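Local coordinates for protein MtVAO615 (Myceliophthora thermophila, PDB 6F72) that binds FAD bicovalently and is probably a secreted flavoprotein oxidase that reacts rapidly with oxygen once reduced, although its substrate remains unidentified, at residues V314-Y319 and L435-S440; E321-F326 and N347-Y352; T131-V136 and E255-D260. All coordinates share one frame; numbering follows the deposited sequence.

Interaction 1: V314-Y319 and L435-S440; sequences VGNEVY and LFRNIS. With NAG (2-acetamido-2-deoxy-beta-D-glucopyranose), chain G.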
ATOM      1  N   VAL A 314      12.914 -29.406 -17.613  1.00 44.67           N
ATOM      2  CA  VAL A 314      14.119 -29.596 -16.785  1.00 44.04           C
ATOM      3  C   VAL A 314      13.868 -30.241 -15.417  1.00 43.75           C
ATOM      4  O   VAL A 314      14.815 -30.671 -14.741  1.00 43.80           O
ATOM      5  CB  VAL A 314      14.909 -28.270 -16.594  1.00 43.14           C
ATOM      6  CG1 VAL A 314      15.586 -27.849 -17.887  1.00 43.32           C
ATOM      7  CG2 VAL A 314      14.025 -27.153 -16.041  1.00 41.94           C
ATOM      8  N   GLY A 315      12.596 -30.304 -15.022  1.00 43.37           N
ATOM      9  CA  GLY A 315      12.203 -30.768 -13.692  1.00 43.10           C
ATOM     10  C   GLY A 315      12.301 -29.652 -12.670  1.00 41.73           C
ATOM     11  O   GLY A 315      12.962 -28.638 -12.903  1.00 41.07           O
ATOM     12  N   ASN A 316      11.661 -29.859 -11.524  1.00 41.53           N
ATOM     13  CA  ASN A 316      11.495 -28.820 -10.508  1.00 40.52           C
ATOM     14  C   ASN A 316      12.795 -28.376  -9.837  1.00 40.22           C
ATOM     15  O   ASN A 316      12.925 -27.212  -9.434  1.00 39.26           O
ATOM     16  CB  ASN A 316      10.485 -29.264  -9.448  1.00 40.54           C
ATOM     17  CG  ASN A 316       9.892 -28.100  -8.685  1.00 39.56           C
ATOM     18  OD1 ASN A 316      10.111 -27.958  -7.484  1.00 39.28           O
ATOM     19  ND2 ASN A 316       9.134 -27.260  -9.383  1.00 38.92           N
ATOM     20  N   GLU A 317      13.746 -29.299  -9.723  1.00 41.05           N
ATOM     21  CA  GLU A 317      15.024 -29.009  -9.082  1.00 41.01           C
ATOM     22  C   GLU A 317      15.891 -28.008  -9.853  1.00 40.11           C
ATOM     23  O   GLU A 317      16.511 -27.131  -9.237  1.00 39.41           O
ATOM     24  CB  GLU A 317      15.794 -30.298  -8.792  1.00 42.61           C
ATOM     25  CG  GLU A 317      15.547 -30.852  -7.392  1.00 43.65           C
ATOM     26  CD  GLU A 317      16.153 -29.990  -6.278  1.00 43.49           C
ATOM     27  OE1 GLU A 317      17.203 -29.341  -6.494  1.00 43.50           O
ATOM     28  OE2 GLU A 317      15.584 -29.973  -5.165  1.00 43.67           O
ATOM     29  N   VAL A 318      15.929 -28.153 -11.181  1.00 39.94           N
ATOM     30  CA  VAL A 318      16.665 -27.230 -12.068  1.00 39.16           C
ATOM     31  C   VAL A 318      15.949 -25.877 -12.111  1.00 37.92           C
ATOM     32  O   VAL A 318      16.609 -24.830 -12.125  1.00 37.39           O
ATOM     33  CB  VAL A 318      16.886 -27.816 -13.493  1.00 39.82           C
ATOM     34  CG1 VAL A 318      17.484 -26.781 -14.445  1.00 39.50           C
ATOM     35  CG2 VAL A 318      17.787 -29.050 -13.449  1.00 40.79           C
ATOM     36  N   TYR A 319      14.609 -25.914 -12.110  1.00 37.47           N
ATOM     37  CA  TYR A 319      13.773 -24.708 -12.013  1.00 36.35           C
ATOM     38  C   TYR A 319      14.175 -23.815 -10.839  1.00 35.50           C
ATOM     39  O   TYR A 319      14.376 -22.619 -11.031  1.00 34.82           O
ATOM     40  CB  TYR A 319      12.270 -25.052 -11.934  1.00 36.45           C
ATOM     41  CG  TYR A 319      11.386 -23.883 -11.512  1.00 35.62           C
ATOM     42  CD1 TYR A 319      11.085 -22.845 -12.407  1.00 35.11           C
ATOM     43  CD2 TYR A 319      10.871 -23.802 -10.210  1.00 35.42           C
ATOM     44  CE1 TYR A 319      10.292 -21.765 -12.019  1.00 34.34           C
ATOM     45  CE2 TYR A 319      10.080 -22.724  -9.815  1.00 34.70           C
ATOM     46  CZ  TYR A 319       9.790 -21.714 -10.721  1.00 34.12           C
ATOM     47  OH  TYR A 319       9.007 -20.652 -10.328  1.00 33.47           O
ATOM     48  N   LEU A 435      13.211 -20.873   1.125  1.00 32.29           N
ATOM     49  CA  LEU A 435      12.008 -20.167   1.618  1.00 31.82           C
ATOM     50  C   LEU A 435      10.900 -20.117   0.562  1.00 31.87           C
ATOM     51  O   LEU A 435       9.738 -20.434   0.852  1.00 31.95           O
ATOM     52  CB  LEU A 435      12.337 -18.754   2.112  1.00 31.09           C
ATOM     53  CG  LEU A 435      11.166 -17.814   2.477  1.00 30.33           C
ATOM     54  CD1 LEU A 435      10.372 -18.344   3.667  1.00 30.19           C
ATOM     55  CD2 LEU A 435      11.661 -16.387   2.713  1.00 29.61           C
ATOM     56  N   PHE A 436      11.281 -19.726  -0.653  1.00 32.25           N
ATOM     57  CA  PHE A 436      10.378 -19.609  -1.798  1.00 32.48           C
ATOM     58  C   PHE A 436       9.751 -20.949  -2.192  1.00 33.63           C
ATOM     59  O   PHE A 436       8.593 -20.984  -2.615  1.00 33.20           O
ATOM     60  CB  PHE A 436      11.120 -18.997  -2.990  1.00 32.34           C
ATOM     61  CG  PHE A 436      11.310 -17.497  -2.903  1.00 31.62           C
ATOM     62  CD1 PHE A 436      11.254 -16.815  -1.671  1.00 31.01           C
ATOM     63  CD2 PHE A 436      11.568 -16.759  -4.064  1.00 31.53           C
ATOM     64  CE1 PHE A 436      11.437 -15.437  -1.607  1.00 30.59           C
ATOM     65  CE2 PHE A 436      11.744 -15.377  -4.002  1.00 31.03           C
ATOM     66  CZ  PHE A 436      11.693 -14.720  -2.771  1.00 30.47           C
ATOM     67  N   ARG A 437      10.525 -22.032  -2.053  1.00 35.09           N
ATOM     68  CA  ARG A 437      10.035 -23.399  -2.267  1.00 36.57           C
ATOM     69  C   ARG A 437       8.959 -23.749  -1.254  1.00 37.04           C
ATOM     70  O   ARG A 437       7.904 -24.253  -1.637  1.00 37.19           O
ATOM     71  CB  ARG A 437      11.156 -24.434  -2.153  1.00 37.50           C
ATOM     72  CG  ARG A 437      12.268 -24.331  -3.168  1.00 38.05           C
ATOM     73  CD  ARG A 437      13.327 -25.367  -2.820  1.00 39.29           C
ATOM     74  NE  ARG A 437      13.152 -26.593  -3.590  1.00 40.10           N
ATOM     75  CZ  ARG A 437      14.073 -27.114  -4.405  1.00 41.19           C
ATOM     76  NH1 ARG A 437      15.267 -26.541  -4.564  1.00 41.53           N
ATOM     77  NH2 ARG A 437      13.806 -28.230  -5.064  1.00 42.10           N
ATOM     78  N   ASN A 438       9.239 -23.488   0.027  1.00 37.91           N
ATOM     79  CA  ASN A 438       8.286 -23.708   1.125  1.00 38.85           C
ATOM     80  C   ASN A 438       6.940 -22.967   0.957  1.00 37.19           C
ATOM     81  O   ASN A 438       5.869 -23.559   1.158  1.00 36.92           O
ATOM     82  CB  ASN A 438       8.932 -23.362   2.474  1.00 41.59           C
ATOM     83  CG  ASN A 438       9.978 -24.384   2.917  1.00 45.61           C
ATOM     84  OD1 ASN A 438      10.387 -25.261   2.150  1.00 45.67           O
ATOM     85  ND2 ASN A 438      10.412 -24.264   4.178  1.00 49.79           N
ATOM     86  N   ILE A 439       7.008 -21.688   0.577  1.00 35.46           N
ATOM     87  CA  ILE A 439       5.814 -20.867   0.324  1.00 34.04           C
ATOM     88  C   ILE A 439       5.030 -21.414  -0.871  1.00 33.94           C
ATOM     89  O   ILE A 439       3.790 -21.451  -0.841  1.00 33.74           O
ATOM     90  CB  ILE A 439       6.143 -19.357   0.120  1.00 33.06           C
ATOM     91  CG1 ILE A 439       6.824 -18.772   1.370  1.00 32.57           C
ATOM     92  CG2 ILE A 439       4.870 -18.577  -0.220  1.00 32.38           C
ATOM     93  CD1 ILE A 439       7.554 -17.446   1.168  1.00 32.05           C
ATOM     94  N   SER A 440       5.755 -21.849  -1.904  1.00 33.98           N
ATOM     95  CA  SER A 440       5.153 -22.476  -3.087  1.00 34.29           C
ATOM     96  C   SER A 440       4.343 -23.763  -2.803  1.00 34.70           C
ATOM     97  O   SER A 440       3.607 -24.229  -3.672  1.00 35.17           O
ATOM     98  CB  SER A 440       6.228 -22.760  -4.137  1.00 34.75           C
ATOM     99  OG  SER A 440       6.823 -21.562  -4.590  1.00 33.96           O
TER
HETATM  100  C1  NAG G 610      11.391 -25.111   4.817  1.00 36.63           C
HETATM  101  C2  NAG G 610      12.104 -24.239   5.874  1.00 41.26           C
HETATM  102  C3  NAG G 610      12.717 -25.031   7.050  1.00 42.52           C
HETATM  103  C4  NAG G 610      11.861 -26.226   7.496  1.00 44.22           C
HETATM  104  C5  NAG G 610      11.532 -27.084   6.266  1.00 44.19           C
HETATM  105  C6  NAG G 610      10.755 -28.358   6.591  1.00 46.41           C
HETATM  106  C7  NAG G 610      13.193 -22.126   5.129  1.00 42.38           C
HETATM  107  C8  NAG G 610      14.353 -21.578   4.349  1.00 40.21           C
HETATM  108  N2  NAG G 610      13.131 -23.466   5.185  1.00 41.39           N
HETATM  109  O3  NAG G 610      12.919 -24.176   8.178  1.00 42.99           O
HETATM  110  O4  NAG G 610      12.511 -26.975   8.537  1.00 45.12           O
HETATM  111  O5  NAG G 610      10.754 -26.279   5.362  1.00 41.42           O
HETATM  112  O6  NAG G 610       9.407 -28.026   6.957  1.00 49.07           O
HETATM  113  O7  NAG G 610      12.386 -21.378   5.667  1.00 42.91           O
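E317 and R437 form a salt bridge at the protein surface, joining the first turn of helix 316-335 to the C-terminal part of helix 426-439. The bridge is single-pronged: R437 NH2 meets E317 OE2 at 2.5 Å, implausibly short, so the bent N-H...O angle of 122° is also uncertain. E317 OE1 stays 3.8 Å from R437 NH2, and carboxylate and guanidinium planes are turned 32° apart. The two side chains cross at about a right angle, E317 CG lying at the guanidinium edge, in its plane. E317 starts out away from the other helix and a bend at chi2 (-69°) brings its carboxylate back; the R437 chain, which also touches W320, bends at chi3. An alanine here would remove the guanidinium and would probably leave the E317 carboxylate without its mate and free to turn. N316 approaches but does not bond across: its ND2 is held by D311 OD2 and N346 O. Close by, N438 ND2 carries the glycan through a 1.4 Å bond to NAG C1. Within the same helix end, F436 O accepts from both S440 N and S440 OG, at 3.1 and 2.7 Å, from opposite faces of its plane. Two helices tied by an outer ion pair, with F436 packing inward on F448, fit the helical layer beside the large antiparallel sheet in the substrate-domain fold of VAO-type flavoproteins.

Interaction 2: E321-F326 and N347-Y352; sequences EAVAAF and NSLTAY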
ATOM      1  N   GLU A 321      16.967 -23.811  -9.045  1.00 35.27           N
ATOM      2  CA  GLU A 321      18.328 -23.338  -9.242  1.00 35.28           C
ATOM      3  C   GLU A 321      18.361 -22.168 -10.227  1.00 34.59           C
ATOM      4  O   GLU A 321      19.182 -21.252 -10.075  1.00 34.34           O
ATOM      5  CB  GLU A 321      19.234 -24.477  -9.711  1.00 36.34           C
ATOM      6  CG  GLU A 321      19.437 -25.542  -8.642  1.00 37.20           C
ATOM      7  CD  GLU A 321      20.275 -26.719  -9.097  1.00 38.39           C
ATOM      8  OE1 GLU A 321      20.559 -26.857 -10.309  1.00 38.71           O
ATOM      9  OE2 GLU A 321      20.653 -27.516  -8.217  1.00 39.21           O
ATOM     10  N   ALA A 322      17.457 -22.203 -11.212  1.00 34.19           N
ATOM     11  CA  ALA A 322      17.354 -21.168 -12.237  1.00 33.61           C
ATOM     12  C   ALA A 322      16.774 -19.853 -11.687  1.00 32.69           C
ATOM     13  O   ALA A 322      17.133 -18.770 -12.157  1.00 32.39           O
ATOM     14  CB  ALA A 322      16.544 -21.673 -13.421  1.00 33.75           C
ATOM     15  N   VAL A 323      15.897 -19.978 -10.688  1.00 32.30           N
ATOM     16  CA  VAL A 323      15.301 -18.853  -9.946  1.00 31.45           C
ATOM     17  C   VAL A 323      16.362 -18.226  -9.030  1.00 31.26           C
ATOM     18  O   VAL A 323      16.537 -16.998  -9.013  1.00 30.89           O
ATOM     19  CB  VAL A 323      14.046 -19.318  -9.143  1.00 31.39           C
ATOM     20  CG1 VAL A 323      13.580 -18.271  -8.137  1.00 30.63           C
ATOM     21  CG2 VAL A 323      12.911 -19.715 -10.083  1.00 31.50           C
ATOM     22  N   ALA A 324      17.053 -19.076  -8.270  1.00 31.72           N
ATOM     23  CA  ALA A 324      18.268 -18.694  -7.525  1.00 31.73           C
ATOM     24  C   ALA A 324      19.256 -17.880  -8.382  1.00 31.62           C
ATOM     25  O   ALA A 324      19.752 -16.842  -7.935  1.00 31.35           O
ATOM     26  CB  ALA A 324      18.946 -19.933  -6.949  1.00 32.38           C
ATOM     27  N   ALA A 325      19.503 -18.351  -9.610  1.00 31.86           N
ATOM     28  CA  ALA A 325      20.440 -17.719 -10.550  1.00 31.95           C
ATOM     29  C   ALA A 325      19.896 -16.421 -11.147  1.00 31.27           C
ATOM     30  O   ALA A 325      20.643 -15.460 -11.301  1.00 31.23           O
ATOM     31  CB  ALA A 325      20.811 -18.689 -11.655  1.00 32.54           C
ATOM     32  N   PHE A 326      18.610 -16.414 -11.501  1.00 30.94           N
ATOM     33  CA  PHE A 326      17.890 -15.199 -11.920  1.00 30.32           C
ATOM     34  C   PHE A 326      18.067 -14.094 -10.884  1.00 29.86           C
ATOM     35  O   PHE A 326      18.374 -12.945 -11.239  1.00 29.64           O
ATOM     36  CB  PHE A 326      16.405 -15.536 -12.119  1.00 30.15           C
ATOM     37  CG  PHE A 326      15.504 -14.345 -12.343  1.00 29.54           C
ATOM     38  CD1 PHE A 326      15.379 -13.770 -13.609  1.00 29.59           C
ATOM     39  CD2 PHE A 326      14.730 -13.833 -11.294  1.00 29.08           C
ATOM     40  CE1 PHE A 326      14.526 -12.688 -13.818  1.00 29.21           C
ATOM     41  CE2 PHE A 326      13.877 -12.751 -11.494  1.00 28.61           C
ATOM     42  CZ  PHE A 326      13.773 -12.182 -12.760  1.00 28.70           C
ATOM     43  N   ASN A 347       6.102 -24.013 -10.111  1.00 34.81           N
ATOM     44  CA  ASN A 347       6.576 -24.653 -11.345  1.00 35.35           C
ATOM     45  C   ASN A 347       6.985 -23.658 -12.433  1.00 34.74           C
ATOM     46  O   ASN A 347       7.642 -24.045 -13.399  1.00 35.13           O
ATOM     47  CB  ASN A 347       5.513 -25.615 -11.912  1.00 36.44           C
ATOM     48  CG  ASN A 347       4.943 -26.552 -10.865  1.00 37.27           C
ATOM     49  OD1 ASN A 347       3.862 -26.302 -10.325  1.00 37.46           O
ATOM     50  ND2 ASN A 347       5.670 -27.628 -10.558  1.00 37.86           N
ATOM     51  N   SER A 348       6.588 -22.393 -12.291  1.00 33.98           N
ATOM     52  CA  SER A 348       6.936 -21.359 -13.278  1.00 33.49           C
ATOM     53  C   SER A 348       7.161 -19.984 -12.663  1.00 32.49           C
ATOM     54  O   SER A 348       6.627 -19.688 -11.590  1.00 32.19           O
ATOM     55  CB  SER A 348       5.912 -21.284 -14.416  1.00 33.96           C
ATOM     56  OG  SER A 348       4.674 -20.795 -13.964  1.00 33.99           O
ATOM     57  N   LEU A 349       7.986 -19.183 -13.344  1.00 32.03           N
ATOM     58  CA  LEU A 349       8.246 -17.778 -13.003  1.00 31.21           C
ATOM     59  C   LEU A 349       7.922 -16.894 -14.206  1.00 31.07           C
ATOM     60  O   LEU A 349       8.387 -17.144 -15.326  1.00 31.42           O
ATOM     61  CB  LEU A 349       9.711 -17.561 -12.553  1.00 30.94           C
ATOM     62  CG  LEU A 349      10.103 -16.171 -11.994  1.00 30.26           C
ATOM     63  CD1 LEU A 349      11.037 -16.298 -10.800  1.00 30.16           C
ATOM     64  CD2 LEU A 349      10.698 -15.240 -13.048  1.00 29.97           C
ATOM     65  N   THR A 350       7.132 -15.856 -13.962  1.00 30.52           N
ATOM     66  CA  THR A 350       6.742 -14.922 -15.010  1.00 30.39           C
ATOM     67  C   THR A 350       7.141 -13.536 -14.570  1.00 29.61           C
ATOM     68  O   THR A 350       6.680 -13.060 -13.531  1.00 29.28           O
ATOM     69  CB  THR A 350       5.223 -14.977 -15.285  1.00 30.64           C
ATOM     70  OG1 THR A 350       4.851 -16.323 -15.597  1.00 31.51           O
ATOM     71  CG2 THR A 350       4.850 -14.067 -16.459  1.00 30.70           C
ATOM     72  N   ALA A 351       7.987 -12.894 -15.367  1.00 29.53           N
ATOM     73  CA  ALA A 351       8.524 -11.584 -15.038  1.00 28.75           C
ATOM     74  C   ALA A 351       8.185 -10.573 -16.093  1.00 28.80           C
ATOM     75  O   ALA A 351       8.161 -10.890 -17.283  1.00 29.14           O
ATOM     76  CB  ALA A 351      10.028 -11.660 -14.859  1.00 28.75           C
ATOM     77  N   TYR A 352       7.928  -9.352 -15.631  1.00 28.42           N
ATOM     78  CA  TYR A 352       7.790  -8.184 -16.492  1.00 28.68           C
ATOM     79  C   TYR A 352       8.926  -7.220 -16.222  1.00 28.21           C
ATOM     80  O   TYR A 352       9.136  -6.798 -15.079  1.00 27.52           O
ATOM     81  CB  TYR A 352       6.462  -7.475 -16.247  1.00 28.99           C
ATOM     82  CG  TYR A 352       5.219  -8.331 -16.382  1.00 29.66           C
ATOM     83  CD1 TYR A 352       5.061  -9.234 -17.451  1.00 30.50           C
ATOM     84  CD2 TYR A 352       4.165  -8.200 -15.463  1.00 29.89           C
ATOM     85  CE1 TYR A 352       3.903 -10.002 -17.576  1.00 31.16           C
ATOM     86  CE2 TYR A 352       2.994  -8.951 -15.588  1.00 30.44           C
ATOM     87  CZ  TYR A 352       2.874  -9.849 -16.643  1.00 31.20           C
ATOM     88  OH  TYR A 352       1.717 -10.590 -16.770  1.00 32.16           O
TER
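L349 projects from strand 348-356 into the hollow between V323 and F326, which stand about one turn apart on helix 316-335. Its forked end divides the work. CD1 goes to V323, touching CG2 at 4.0 Å and CG1 at 4.2 Å, so that both valine methyls bear on one leucine methyl as the side chains cross obliquely. CD2 goes to F326, riding 4.3 Å above one face of the ring, displaced toward the rim near CE2. L349 CG stands anti to the backbone N (chi1 -173°), and the unusual chi2 of 140° then spreads the fork across both partners. Two residues on, the small A351 accommodates the far end of the phenylalanine: A351 CB lies 4.3 Å from F326 CZ, oblique to the ring. All four side chains are buried, and contact across the pair is wholly apolar. The short segments run roughly parallel, 27° apart, their axes 10.1 Å from each other at closest approach. Around them F309 of strand 302-310 packs on V323 and L349, while Y342 of strand 339-344 meets the F326 ring edge-to-face; helix 316-335 thus lies over three neighbouring strands, with helix 360-376 touching its A322 flank.

Interaction 3: T131-V136 and E255-D260; sequences TGAADV and EVVTAD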
ATOM      1  N   THR A 131     -13.448  18.328   1.992  1.00 27.58           N
ATOM      2  CA  THR A 131     -13.299  19.193   0.830  1.00 27.56           C
ATOM      3  C   THR A 131     -12.084  20.121   0.967  1.00 27.26           C
ATOM      4  O   THR A 131     -11.704  20.760  -0.008  1.00 27.52           O
ATOM      5  CB  THR A 131     -14.552  20.043   0.576  1.00 28.33           C
ATOM      6  OG1 THR A 131     -14.800  20.870   1.718  1.00 28.58           O
ATOM      7  CG2 THR A 131     -15.759  19.172   0.307  1.00 28.51           C
ATOM      8  N   GLY A 132     -11.486  20.174   2.161  1.00 26.67           N
ATOM      9  CA  GLY A 132     -10.330  21.037   2.454  1.00 26.33           C
ATOM     10  C   GLY A 132     -10.002  21.015   3.940  1.00 25.99           C
ATOM     11  O   GLY A 132     -10.583  20.232   4.704  1.00 25.79           O
ATOM     12  N   ALA A 133      -9.097  21.901   4.349  1.00 25.91           N
ATOM     13  CA  ALA A 133      -8.558  21.953   5.721  1.00 25.67           C
ATOM     14  C   ALA A 133      -9.617  22.204   6.794  1.00 26.06           C
ATOM     15  O   ALA A 133      -9.526  21.678   7.904  1.00 25.95           O
ATOM     16  CB  ALA A 133      -7.456  23.011   5.819  1.00 25.79           C
ATOM     17  N   ALA A 134     -10.616  23.006   6.452  1.00 26.60           N
ATOM     18  CA  ALA A 134     -11.656  23.410   7.393  1.00 27.17           C
ATOM     19  C   ALA A 134     -12.492  22.218   7.875  1.00 26.92           C
ATOM     20  O   ALA A 134     -12.733  22.071   9.078  1.00 27.09           O
ATOM     21  CB  ALA A 134     -12.527  24.496   6.775  1.00 28.00           C
ATOM     22  N   ASP A 135     -12.878  21.355   6.932  1.00 26.50           N
ATOM     23  CA  ASP A 135     -13.602  20.110   7.219  1.00 26.25           C
ATOM     24  C   ASP A 135     -12.878  19.219   8.234  1.00 25.65           C
ATOM     25  O   ASP A 135     -13.512  18.672   9.146  1.00 25.82           O
ATOM     26  CB  ASP A 135     -13.876  19.343   5.918  1.00 25.99           C
ATOM     27  CG  ASP A 135     -14.900  20.040   5.037  1.00 26.77           C
ATOM     28  OD1 ASP A 135     -15.549  20.990   5.522  1.00 27.47           O
ATOM     29  OD2 ASP A 135     -15.076  19.635   3.868  1.00 26.68           O
ATOM     30  N   VAL A 136     -11.554  19.113   8.073  1.00 24.92           N
ATOM     31  CA  VAL A 136     -10.678  18.333   8.963  1.00 24.29           C
ATOM     32  C   VAL A 136     -10.609  18.993  10.341  1.00 24.65           C
ATOM     33  O   VAL A 136     -10.829  18.334  11.350  1.00 24.63           O
ATOM     34  CB  VAL A 136      -9.265  18.145   8.360  1.00 23.67           C
ATOM     35  CG1 VAL A 136      -8.365  17.339   9.290  1.00 23.24           C
ATOM     36  CG2 VAL A 136      -9.343  17.482   6.995  1.00 23.35           C
ATOM     37  N   GLU A 255       1.532  18.972   2.756  1.00 20.68           N
ATOM     38  CA  GLU A 255       0.573  19.902   3.320  1.00 21.12           C
ATOM     39  C   GLU A 255      -0.361  19.096   4.219  1.00 20.96           C
ATOM     40  O   GLU A 255      -0.896  18.075   3.804  1.00 20.64           O
ATOM     41  CB  GLU A 255      -0.188  20.608   2.205  1.00 21.51           C
ATOM     42  CG  GLU A 255      -1.238  21.596   2.695  1.00 22.04           C
ATOM     43  CD  GLU A 255      -2.266  21.942   1.642  1.00 22.39           C
ATOM     44  OE1 GLU A 255      -2.164  21.446   0.497  1.00 22.17           O
ATOM     45  OE2 GLU A 255      -3.192  22.724   1.967  1.00 22.99           O
ATOM     46  N   VAL A 256      -0.502  19.554   5.460  1.00 21.24           N
ATOM     47  CA  VAL A 256      -1.132  18.789   6.530  1.00 21.17           C
ATOM     48  C   VAL A 256      -2.015  19.632   7.443  1.00 21.79           C
ATOM     49  O   VAL A 256      -1.902  20.856   7.476  1.00 22.19           O
ATOM     50  CB  VAL A 256      -0.094  18.033   7.435  1.00 20.86           C
ATOM     51  CG1 VAL A 256       0.930  17.265   6.615  1.00 20.37           C
ATOM     52  CG2 VAL A 256       0.579  18.961   8.445  1.00 21.20           C
ATOM     53  N   VAL A 257      -2.899  18.935   8.162  1.00 21.91           N
ATOM     54  CA  VAL A 257      -3.534  19.429   9.378  1.00 22.52           C
ATOM     55  C   VAL A 257      -3.086  18.519  10.524  1.00 22.48           C
ATOM     56  O   VAL A 257      -3.217  17.288  10.464  1.00 22.12           O
ATOM     57  CB  VAL A 257      -5.078  19.446   9.292  1.00 22.82           C
ATOM     58  CG1 VAL A 257      -5.675  20.020  10.569  1.00 23.37           C
ATOM     59  CG2 VAL A 257      -5.550  20.255   8.091  1.00 23.04           C
ATOM     60  N   THR A 258      -2.569  19.141  11.571  1.00 23.01           N
ATOM     61  CA  THR A 258      -2.124  18.433  12.759  1.00 23.11           C
ATOM     62  C   THR A 258      -3.303  18.198  13.687  1.00 23.63           C
ATOM     63  O   THR A 258      -4.378  18.804  13.499  1.00 24.16           O
ATOM     64  CB  THR A 258      -1.041  19.243  13.493  1.00 23.47           C
ATOM     65  OG1 THR A 258      -1.558  20.548  13.783  1.00 24.19           O
ATOM     66  CG2 THR A 258       0.159  19.395  12.613  1.00 23.12           C
ATOM     67  N   ALA A 259      -3.096  17.336  14.684  1.00 23.66           N
ATOM     68  CA  ALA A 259      -4.106  16.965  15.683  1.00 24.12           C
ATOM     69  C   ALA A 259      -4.790  18.156  16.344  1.00 24.97           C
ATOM     70  O   ALA A 259      -6.012  18.136  16.539  1.00 25.32           O
ATOM     71  CB  ALA A 259      -3.504  16.054  16.739  1.00 24.08           C
ATOM     72  N   ASP A 260      -4.018  19.199  16.654  1.00 25.30           N
ATOM     73  CA  ASP A 260      -4.578  20.412  17.249  1.00 26.19           C
ATOM     74  C   ASP A 260      -5.207  21.362  16.213  1.00 26.39           C
ATOM     75  O   ASP A 260      -5.654  22.452  16.562  1.00 27.16           O
ATOM     76  CB  ASP A 260      -3.521  21.129  18.104  1.00 26.63           C
ATOM     77  CG  ASP A 260      -2.403  21.734  17.283  1.00 26.44           C
ATOM     78  OD1 ASP A 260      -2.228  21.374  16.097  1.00 25.90           O
ATOM     79  OD2 ASP A 260      -1.684  22.590  17.830  1.00 26.97           O
TER
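V257 fills the space between A133 and V136, one turn apart at the start of helix 133-146, and all the contact between these segments is apolar. Its two branches serve different partners: V257 CG2 meets A133 CB at 4.0 Å, while V257 CB and CG1 face V136 CG1, the closer approach being 3.9 Å from V136 CG1 to V257 CB. V136 CG1 lies anti to its own amide nitrogen (chi1 180°), the placing that turns this methyl toward the strand. The two valines slide past each other in opposite directions, flank against flank. Hydrogen bonds lie within each segment and fix its shape. Ahead of the helix, with G132 at the N-cap, the D135 carboxylate turns back to T131: D135 OD2 accepts from T131 N at 2.8 Å, on its anti side and 19° out of plane, and, at a doubtfully short distance, from T131 OG1. Lying in the first turn, this carboxylate would probably be steadied by the helix N-terminus. Beyond the strand, T258 OG1 is hydrogen-bonded to D260 OD1 at 2.5 Å and also to R262 O, while D260 OD2 makes a salt bridge to R262 NE, pinning the turn that leads to strand 263-266. E255 uses its carboxylate elsewhere, on S291 and H263. The contact belongs to the FAD-binding PCMH-type region, with the V136 side chain about 8 Å from the bound FAD. Helix 133-146 lies against the antiparallel sheet here: L290 and V288 of strand 288-298 support A133 and V136, V257 pairs with V288 through the backbone, and Q144 of the same helix binds A259 O.

Overall arrangement
Interactions 1 and 2 are neighbours, their centres 9 Å apart, and share helix 316-335: its exposed start carries the ion pair of interaction 1, while the next turns press a buried apolar face onto strand 348-356 in interaction 2. Y319 links them: its OH, hydrogen-bonded to G345 O, also makes a weak, probable bond to S348 O at 2.9 Å. In sequence, both segments of interaction 2 fall between those of interaction 1. Interaction 3 closes earlier in sequence and sits across the molecule from both, about 51 and 47 Å away between centres. Like interaction 2 it is a buried, apolar helix-on-sheet contact, but with smaller side chains and in the FAD-binding region.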